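PDB 6WQV: endoglucanase from Ruminococcus champanellensis, which probably hydrolyses internal beta-1,4 linkages of cellulose and related plant polysaccharides as a broad-specificity family 5 glycoside hydrolase. Local coordinates for residues P42-P46 with A47-T51; S264-Q267 with W268-E272; N295-N298 with G299-W303. All blocks are in the same frame, centred on the assembly; numbering follows the deposited sequence.

Interaction 1: residues P42-P46 with A47-T51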
loop_
_atom_site.group_PDB
_atom_site.type_symbol
_atom_site.label_atom_id
_atom_site.label_comp_id
_atom_site.label_asym_id
_atom_site.label_seq_id
_atom_site.Cartn_x
_atom_site.Cartn_y
_atom_site.Cartn_z
ATOM N N PRO A 42 -16.061 18.199 -5.553
ATOM C CA PRO A 42 -14.659 18.641 -5.596
ATOM C C PRO A 42 -14.046 18.950 -4.240
ATOM O O PRO A 42 -12.828 18.793 -4.092
ATOM C CB PRO A 42 -14.703 19.883 -6.501
ATOM C CG PRO A 42 -16.121 20.346 -6.444
ATOM C CD PRO A 42 -16.954 19.106 -6.300
ATOM N N ASN A 43 -14.838 19.374 -3.254
ATOM C CA ASN A 43 -14.313 19.830 -1.966
ATOM C C ASN A 43 -14.969 19.068 -0.819
ATOM O O ASN A 43 -15.690 19.647 -0.001
ATOM C CB ASN A 43 -14.532 21.334 -1.804
ATOM C CG ASN A 43 -13.983 22.135 -2.969
ATOM O OD1 ASN A 43 -14.707 22.903 -3.603
ATOM N ND2 ASN A 43 -12.700 21.961 -3.255
ATOM N N PRO A 44 -14.727 17.764 -0.723
ATOM C CA PRO A 44 -15.336 16.999 0.370
ATOM C C PRO A 44 -14.725 17.355 1.712
ATOM O O PRO A 44 -13.538 17.673 1.821
ATOM C CB PRO A 44 -15.022 15.544 0.004
ATOM C CG PRO A 44 -13.715 15.640 -0.768
ATOM C CD PRO A 44 -13.851 16.928 -1.569
ATOM N N THR A 45 -15.559 17.290 2.748
ATOM C CA THR A 45 -15.054 17.320 4.104
ATOM C C THR A 45 -14.344 16.000 4.396
ATOM O O THR A 45 -14.527 15.009 3.681
ATOM C CB THR A 45 -16.200 17.487 5.095
ATOM O OG1 THR A 45 -17.003 16.301 5.081
ATOM C CG2 THR A 45 -17.061 18.689 4.753
ATOM N N PRO A 46 -13.517 15.958 5.438
ATOM C CA PRO A 46 -12.897 14.676 5.820
ATOM C C PRO A 46 -13.913 13.563 6.017
ATOM O O PRO A 46 -13.679 12.432 5.574
ATOM C CB PRO A 46 -12.127 15.027 7.103
ATOM C CG PRO A 46 -11.786 16.503 6.926
ATOM C CD PRO A 46 -12.983 17.102 6.205
ATOM N N ALA A 47 -15.053 13.861 6.639
ATOM C CA ALA A 47 -16.047 12.820 6.876
ATOM C C ALA A 47 -16.686 12.365 5.569
ATOM O O ALA A 47 -16.939 11.169 5.377
ATOM C CB ALA A 47 -17.104 13.319 7.862
ATOM N N GLN A 48 -16.953 13.300 4.655
ATOM C CA GLN A 48 -17.537 12.923 3.370
ATOM C C GLN A 48 -16.614 11.995 2.591
ATOM O O GLN A 48 -17.076 11.061 1.927
ATOM C CB GLN A 48 -17.860 14.174 2.554
ATOM C CG GLN A 48 -19.080 14.915 3.061
ATOM C CD GLN A 48 -19.270 16.283 2.435
ATOM O OE1 GLN A 48 -18.318 16.911 1.966
ATOM N NE2 GLN A 48 -20.504 16.757 2.434
ATOM N N SER A 49 -15.305 12.243 2.649
ATOM C CA SER A 49 -14.355 11.369 1.969
ATOM C C SER A 49 -14.280 10.002 2.638
ATOM O O SER A 49 -14.399 8.964 1.977
ATOM C CB SER A 49 -12.962 12.002 1.974
ATOM O OG SER A 49 -12.910 13.177 1.187
ATOM N N GLU A 50 -14.060 9.981 3.957
ATOM C CA GLU A 50 -13.779 8.724 4.636
ATOM C C GLU A 50 -14.934 7.741 4.511
ATOM O O GLU A 50 -14.705 6.524 4.483
ATOM C CB GLU A 50 -13.448 9.000 6.106
ATOM C CG GLU A 50 -13.068 7.756 6.909
ATOM C CD GLU A 50 -12.427 8.059 8.261
ATOM O OE1 GLU A 50 -12.171 9.246 8.578
ATOM O OE2 GLU A 50 -12.170 7.090 9.015
ATOM N N THR A 51 -16.169 8.236 4.420
ATOM C CA THR A 51 -17.360 7.398 4.363
ATOM C C THR A 51 -17.930 7.274 2.953
ATOM O O THR A 51 -19.035 6.749 2.784
ATOM C CB THR A 51 -18.433 7.935 5.319
ATOM O OG1 THR A 51 -18.863 9.242 4.910
ATOM C CG2 THR A 51 -17.896 8.015 6.743
#
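Gln48 OE1 accepts from Thr45 N at 2.9 Å. The bond is nearly straight, 169° at the hydrogen, with the donor tilted 26° from the plane of the side-chain carbonyl. Thr45 reciprocates from the N-cap: its OG1 accepts from the backbone of Gln48, 3.0 Å from Thr45 OG1 to Gln48 N. These two reciprocal bonds make a capping box, with Gln48 at N3, three residues after the N-cap Thr45. Torsions bring both groups into place. Thr45 OG1 stands between its own N and carbonyl carbon, facing the first turn, while Gln48 CG is set beside its backbone N (chi1 -74°) and the extended chain beyond it carries OE1 to Thr45 N. There OE1 also lies 3.4 Å from Pro44 CA, and the methyl Thr45 CG2 rests 3.5 Å from the same oxygen. Regular helical bonding starts at once, with Ser49 N giving to Thr45 O at 3.1 Å and Glu50 N to Pro46 O. Pro46, with no N-H to offer, suits the first turn of a helix. The buried Ser49 sets OG against the ring of Pro44, 3.2 Å from Pro44 CG. The short helix 46-50 follows the loop after strand 26-29; Glu50 OE2 is hydrogen-bonded to Thr58 OG1, while Pro46 and Ser49 lean on Trp96 of helix 94-108 and Glu50 OE1 forms a salt bridge with Arg99 of that helix.

Interaction 2: residues S264-Q267 with W268-E272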
loop_
_atom_site.group_PDB
_atom_site.type_symbol
_atom_site.label_atom_id
_atom_site.label_comp_id
_atom_site.label_asym_id
_atom_site.label_seq_id
_atom_site.Cartn_x
_atom_site.Cartn_y
_atom_site.Cartn_z
ATOM N N SER A 264 1.365 -24.610 -7.554
ATOM C CA SER A 264 2.621 -24.472 -8.289
ATOM C C SER A 264 2.711 -23.128 -9.004
ATOM O O SER A 264 3.794 -22.536 -9.089
ATOM C CB SER A 264 2.786 -25.622 -9.284
ATOM O OG SER A 264 1.714 -25.672 -10.211
ATOM N N GLN A 265 1.592 -22.631 -9.536
ATOM C CA GLN A 265 1.623 -21.336 -10.205
ATOM C C GLN A 265 1.819 -20.220 -9.192
ATOM O O GLN A 265 2.502 -19.229 -9.475
ATOM C CB GLN A 265 0.352 -21.120 -11.027
ATOM C CG GLN A 265 0.376 -19.831 -11.849
ATOM C CD GLN A 265 1.669 -19.634 -12.631
ATOM O OE1 GLN A 265 2.145 -20.539 -13.317
ATOM N NE2 GLN A 265 2.250 -18.443 -12.518
ATOM N N LEU A 266 1.261 -20.385 -7.993
ATOM C CA LEU A 266 1.472 -19.423 -6.920
ATOM C C LEU A 266 2.920 -19.429 -6.450
ATOM O O LEU A 266 3.504 -18.367 -6.197
ATOM C CB LEU A 266 0.535 -19.778 -5.778
ATOM C CG LEU A 266 0.437 -18.798 -4.616
ATOM C CD1 LEU A 266 0.130 -17.405 -5.124
ATOM C CD2 LEU A 266 -0.632 -19.290 -3.654
ATOM N N GLN A 267 3.523 -20.614 -6.340
ATOM C CA GLN A 267 4.939 -20.682 -6.001
ATOM C C GLN A 267 5.776 -19.936 -7.031
ATOM O O GLN A 267 6.701 -19.196 -6.671
ATOM C CB GLN A 267 5.378 -22.141 -5.891
ATOM C CG GLN A 267 6.848 -22.336 -5.552
ATOM C CD GLN A 267 7.751 -22.304 -6.771
ATOM O OE1 GLN A 267 7.355 -22.708 -7.866
ATOM N NE2 GLN A 267 8.979 -21.836 -6.585
ATOM N N TRP A 268 5.458 -20.106 -8.315
ATOM C CA TRP A 268 6.228 -19.430 -9.355
ATOM C C TRP A 268 6.087 -17.921 -9.230
ATOM O O TRP A 268 7.078 -17.185 -9.300
ATOM C CB TRP A 268 5.754 -19.884 -10.733
ATOM C CG TRP A 268 6.546 -19.284 -11.854
ATOM C CD1 TRP A 268 7.669 -19.808 -12.427
ATOM C CD2 TRP A 268 6.290 -18.044 -12.532
ATOM N NE1 TRP A 268 8.126 -18.977 -13.420
ATOM C CE2 TRP A 268 7.298 -17.888 -13.505
ATOM C CE3 TRP A 268 5.309 -17.054 -12.413
ATOM C CZ2 TRP A 268 7.355 -16.782 -14.354
ATOM C CZ3 TRP A 268 5.366 -15.958 -13.260
ATOM C CH2 TRP A 268 6.381 -15.832 -14.216
ATOM N N THR A 269 4.856 -17.442 -9.046
ATOM C CA THR A 269 4.613 -16.007 -8.956
ATOM C C THR A 269 5.367 -15.390 -7.787
ATOM O O THR A 269 6.016 -14.348 -7.935
ATOM C CB THR A 269 3.106 -15.767 -8.842
ATOM O OG1 THR A 269 2.479 -16.195 -10.059
ATOM C CG2 THR A 269 2.807 -14.302 -8.576
ATOM N N LEU A 270 5.299 -16.018 -6.611
ATOM C CA LEU A 270 5.962 -15.449 -5.443
ATOM C C LEU A 270 7.474 -15.573 -5.558
ATOM O O LEU A 270 8.208 -14.663 -5.155
ATOM C CB LEU A 270 5.419 -16.095 -4.166
ATOM C CG LEU A 270 3.932 -15.809 -3.943
ATOM C CD1 LEU A 270 3.382 -16.581 -2.755
ATOM C CD2 LEU A 270 3.668 -14.314 -3.747
ATOM N N GLN A 271 7.957 -16.682 -6.123
ATOM C CA GLN A 271 9.387 -16.831 -6.371
ATOM C C GLN A 271 9.909 -15.739 -7.296
ATOM O O GLN A 271 11.056 -15.299 -7.150
ATOM C CB GLN A 271 9.661 -18.211 -6.971
ATOM C CG GLN A 271 11.112 -18.499 -7.293
ATOM C CD GLN A 271 11.311 -19.889 -7.888
ATOM O OE1 GLN A 271 11.901 -20.766 -7.253
ATOM N NE2 GLN A 271 10.817 -20.096 -9.106
ATOM N N GLU A 272 9.083 -15.278 -8.241
ATOM C CA GLU A 272 9.527 -14.217 -9.143
ATOM C C GLU A 272 9.750 -12.911 -8.388
ATOM O O GLU A 272 10.684 -12.160 -8.699
ATOM C CB GLU A 272 8.502 -14.007 -10.258
ATOM C CG GLU A 272 8.506 -15.082 -11.319
ATOM C CD GLU A 272 9.809 -15.135 -12.082
ATOM O OE1 GLU A 272 10.081 -14.195 -12.858
ATOM O OE2 GLU A 272 10.567 -16.111 -11.896
#
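Gln265 and Trp268 run alongside each other in the same direction, with amide and indole planes 48° apart. A bend at chi2 (47°) turns the Gln265 amide along the helix, placing Gln265 NE2 3.4 Å from Trp268 CE3, oblique to the ring. The same nitrogen is 3.3 Å from Thr269 OG1, and this hydroxyl also lies in the plane of the indole, at its edge. Thr269 OG1 sits beside its own backbone N, a rotation that carries it back to 3.1 Å from Gln265 O, the carbonyl that also receives Thr269 N. On another side of the helix, Gln267 and Gln271 form a second such pair, but their amides stand almost perpendicular, at 85°. Gln267 NE2 approaches Gln271 OE1 to 3.2 Å and is hydrogen-bonded to Tyr314 OH, just beyond helix 297-313. Leu266 and Leu270 form the apolar stripe, their CD1 methyls 4.1 Å apart, and the helical bond from Leu270 N to Leu266 O joins their backbones. Both leucines pack on Tyr307 of helix 297-313, with Leu270 also meeting Ile310, and Thr269 touches the loop residues Ser242 and Ser244; helix 263-278 lies between strands 236-241 and 284-289 in the chain order of the TIM barrel.

Interaction 3: residues N295-N298 with G299-W303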
loop_
_atom_site.group_PDB
_atom_site.type_symbol
_atom_site.label_atom_id
_atom_site.label_comp_id
_atom_site.label_asym_id
_atom_site.label_seq_id
_atom_site.Cartn_x
_atom_site.Cartn_y
_atom_site.Cartn_z
ATOM N N ASN A 295 -18.012 -16.774 -2.399
ATOM C CA ASN A 295 -18.783 -17.787 -1.683
ATOM C C ASN A 295 -18.114 -19.151 -1.829
ATOM O O ASN A 295 -18.749 -20.180 -2.069
ATOM C CB ASN A 295 -20.239 -17.746 -2.128
ATOM C CG ASN A 295 -20.841 -16.357 -1.929
ATOM O OD1 ASN A 295 -21.393 -15.764 -2.855
ATOM N ND2 ASN A 295 -20.692 -15.818 -0.718
ATOM N N ASN A 296 -16.799 -19.134 -1.606
ATOM C CA ASN A 296 -15.898 -20.223 -1.934
ATOM C C ASN A 296 -14.892 -20.404 -0.798
ATOM O O ASN A 296 -13.685 -20.302 -0.978
ATOM C CB ASN A 296 -15.174 -19.884 -3.245
ATOM C CG ASN A 296 -14.399 -18.529 -3.198
ATOM O OD1 ASN A 296 -14.707 -17.606 -2.425
ATOM N ND2 ASN A 296 -13.397 -18.412 -4.058
ATOM N N ILE A 297 -15.378 -20.678 0.412
ATOM C CA ILE A 297 -14.485 -20.553 1.560
ATOM C C ILE A 297 -13.406 -21.636 1.540
ATOM O O ILE A 297 -12.259 -21.376 1.920
ATOM C CB ILE A 297 -15.251 -20.496 2.893
ATOM C CG1 ILE A 297 -14.313 -20.065 4.030
ATOM C CG2 ILE A 297 -15.840 -21.852 3.216
ATOM C CD1 ILE A 297 -13.696 -18.673 3.861
ATOM N N ASN A 298 -13.728 -22.850 1.087
ATOM C CA ASN A 298 -12.705 -23.897 1.094
ATOM C C ASN A 298 -11.557 -23.540 0.156
ATOM O O ASN A 298 -10.381 -23.728 0.498
ATOM C CB ASN A 298 -13.305 -25.262 0.754
ATOM C CG ASN A 298 -14.198 -25.799 1.862
ATOM O OD1 ASN A 298 -14.089 -25.396 3.022
ATOM N ND2 ASN A 298 -15.084 -26.719 1.507
ATOM N N GLY A 299 -11.876 -22.994 -1.018
ATOM C CA GLY A 299 -10.832 -22.574 -1.939
ATOM C C GLY A 299 -10.017 -21.408 -1.420
ATOM O O GLY A 299 -8.792 -21.379 -1.572
ATOM N N ARG A 300 -10.671 -20.426 -0.803
ATOM C CA ARG A 300 -9.913 -19.304 -0.270
ATOM C C ARG A 300 -9.044 -19.722 0.909
ATOM O O ARG A 300 -7.948 -19.172 1.088
ATOM C CB ARG A 300 -10.833 -18.146 0.115
ATOM C CG ARG A 300 -11.486 -17.464 -1.083
ATOM C CD ARG A 300 -11.770 -15.992 -0.815
ATOM N NE ARG A 300 -12.825 -15.823 0.181
ATOM C CZ ARG A 300 -13.079 -14.683 0.818
ATOM N NH1 ARG A 300 -12.364 -13.596 0.577
ATOM N NH2 ARG A 300 -14.063 -14.650 1.704
ATOM N N VAL A 301 -9.508 -20.677 1.723
ATOM C CA VAL A 301 -8.692 -21.184 2.829
ATOM C C VAL A 301 -7.446 -21.879 2.297
ATOM O O VAL A 301 -6.334 -21.656 2.787
ATOM C CB VAL A 301 -9.528 -22.101 3.739
ATOM C CG1 VAL A 301 -8.637 -22.892 4.697
ATOM C CG2 VAL A 301 -10.548 -21.283 4.530
ATOM N N LEU A 302 -7.605 -22.725 1.281
ATOM C CA LEU A 302 -6.455 -23.412 0.708
ATOM C C LEU A 302 -5.500 -22.418 0.067
ATOM O O LEU A 302 -4.278 -22.493 0.257
ATOM C CB LEU A 302 -6.940 -24.436 -0.315
ATOM C CG LEU A 302 -5.877 -25.275 -1.017
ATOM C CD1 LEU A 302 -5.166 -26.152 -0.008
ATOM C CD2 LEU A 302 -6.486 -26.111 -2.127
ATOM N N TRP A 303 -6.043 -21.475 -0.706
ATOM C CA TRP A 303 -5.230 -20.417 -1.299
ATOM C C TRP A 303 -4.500 -19.622 -0.224
ATOM O O TRP A 303 -3.291 -19.381 -0.327
ATOM C CB TRP A 303 -6.135 -19.511 -2.145
ATOM C CG TRP A 303 -5.514 -18.215 -2.534
ATOM C CD1 TRP A 303 -4.748 -17.966 -3.636
ATOM C CD2 TRP A 303 -5.604 -16.980 -1.818
ATOM N NE1 TRP A 303 -4.352 -16.644 -3.648
ATOM C CE2 TRP A 303 -4.868 -16.021 -2.542
ATOM C CE3 TRP A 303 -6.239 -16.596 -0.635
ATOM C CZ2 TRP A 303 -4.748 -14.696 -2.117
ATOM C CZ3 TRP A 303 -6.116 -15.282 -0.210
ATOM C CH2 TRP A 303 -5.369 -14.354 -0.945
HETATM O O HOH W 1 -15.835 -16.997 0.963
#
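Three backbone hydrogen bonds set the frame, the first from Arg300 N to Asn296 O (3.0 Å), followed by Val301 N to Ile297 O and Leu302 N to Asn298 O. They open helix 297-313, the helix of the beta-alpha-beta unit between strands 284-289 and 318-322 of the TIM barrel, with Asn296 at the N-cap. The Asn296 side chain makes no capping bond; its CG stands between the backbone N and the carbonyl carbon (chi1 57°), and its amide is used on other partners, OD1 taking the N-H of Lys294 and ND2 giving to Ser256 O.

Van der Waals contact between Asn296 and Arg300 comes next. Their side chains cross at about a right angle, yet amide and guanidinium planes differ by just 7°. Asn296 OD1 lies alongside the CG-CD-NE part of the arginine, 3.5 Å from Arg300 CG and 3.7 Å from Arg300 NE, and a bend at chi3 (-69°) leads the guanidinium away from the amide.

One water adds a polar link, accepting from Arg300 NH2 at 3.0 Å and weakly from Asn296 N. The far end of the arginine gives NH1 to Ala291 O and makes a cation-pi contact with Tyr345.

The apolar element is small: Ile297 CG1 meets Val301 CG2 at 4.0 Å, on the side that faces helix 346-353.

The chemistry suggests that the Asn296 side chain ties the helix start to the preceding loop and to Ser256, and does not cap it. Arg300, buried at this end, has its charge shared among a carbonyl, a water and the ring of Tyr345, which would probably temper the cost of burying it.

Overall arrangement
All three contacts are one-turn, local arrangements, and they follow one another along the chain. Interaction 1 lies in the loop region after the first strand of the eight-stranded parallel barrel, where the short helix 46-50 starts. Interactions 2 and 3 belong to the helical layer around the barrel: helix 263-278, between the sixth and seventh strands, and the opening of helix 297-313, between the seventh and eighth. Centres of interactions 1 and 2 are about 40 Å apart, on opposite sides of the chain's centre; those of 1 and 3, about 35 Å. Interactions 2 and 3, about 18 Å between centres, belong to helices that pack through Leu266 and Leu270 against Tyr307, including a Leu266-Trp303 touch, outside the barrel that holds cellotriose.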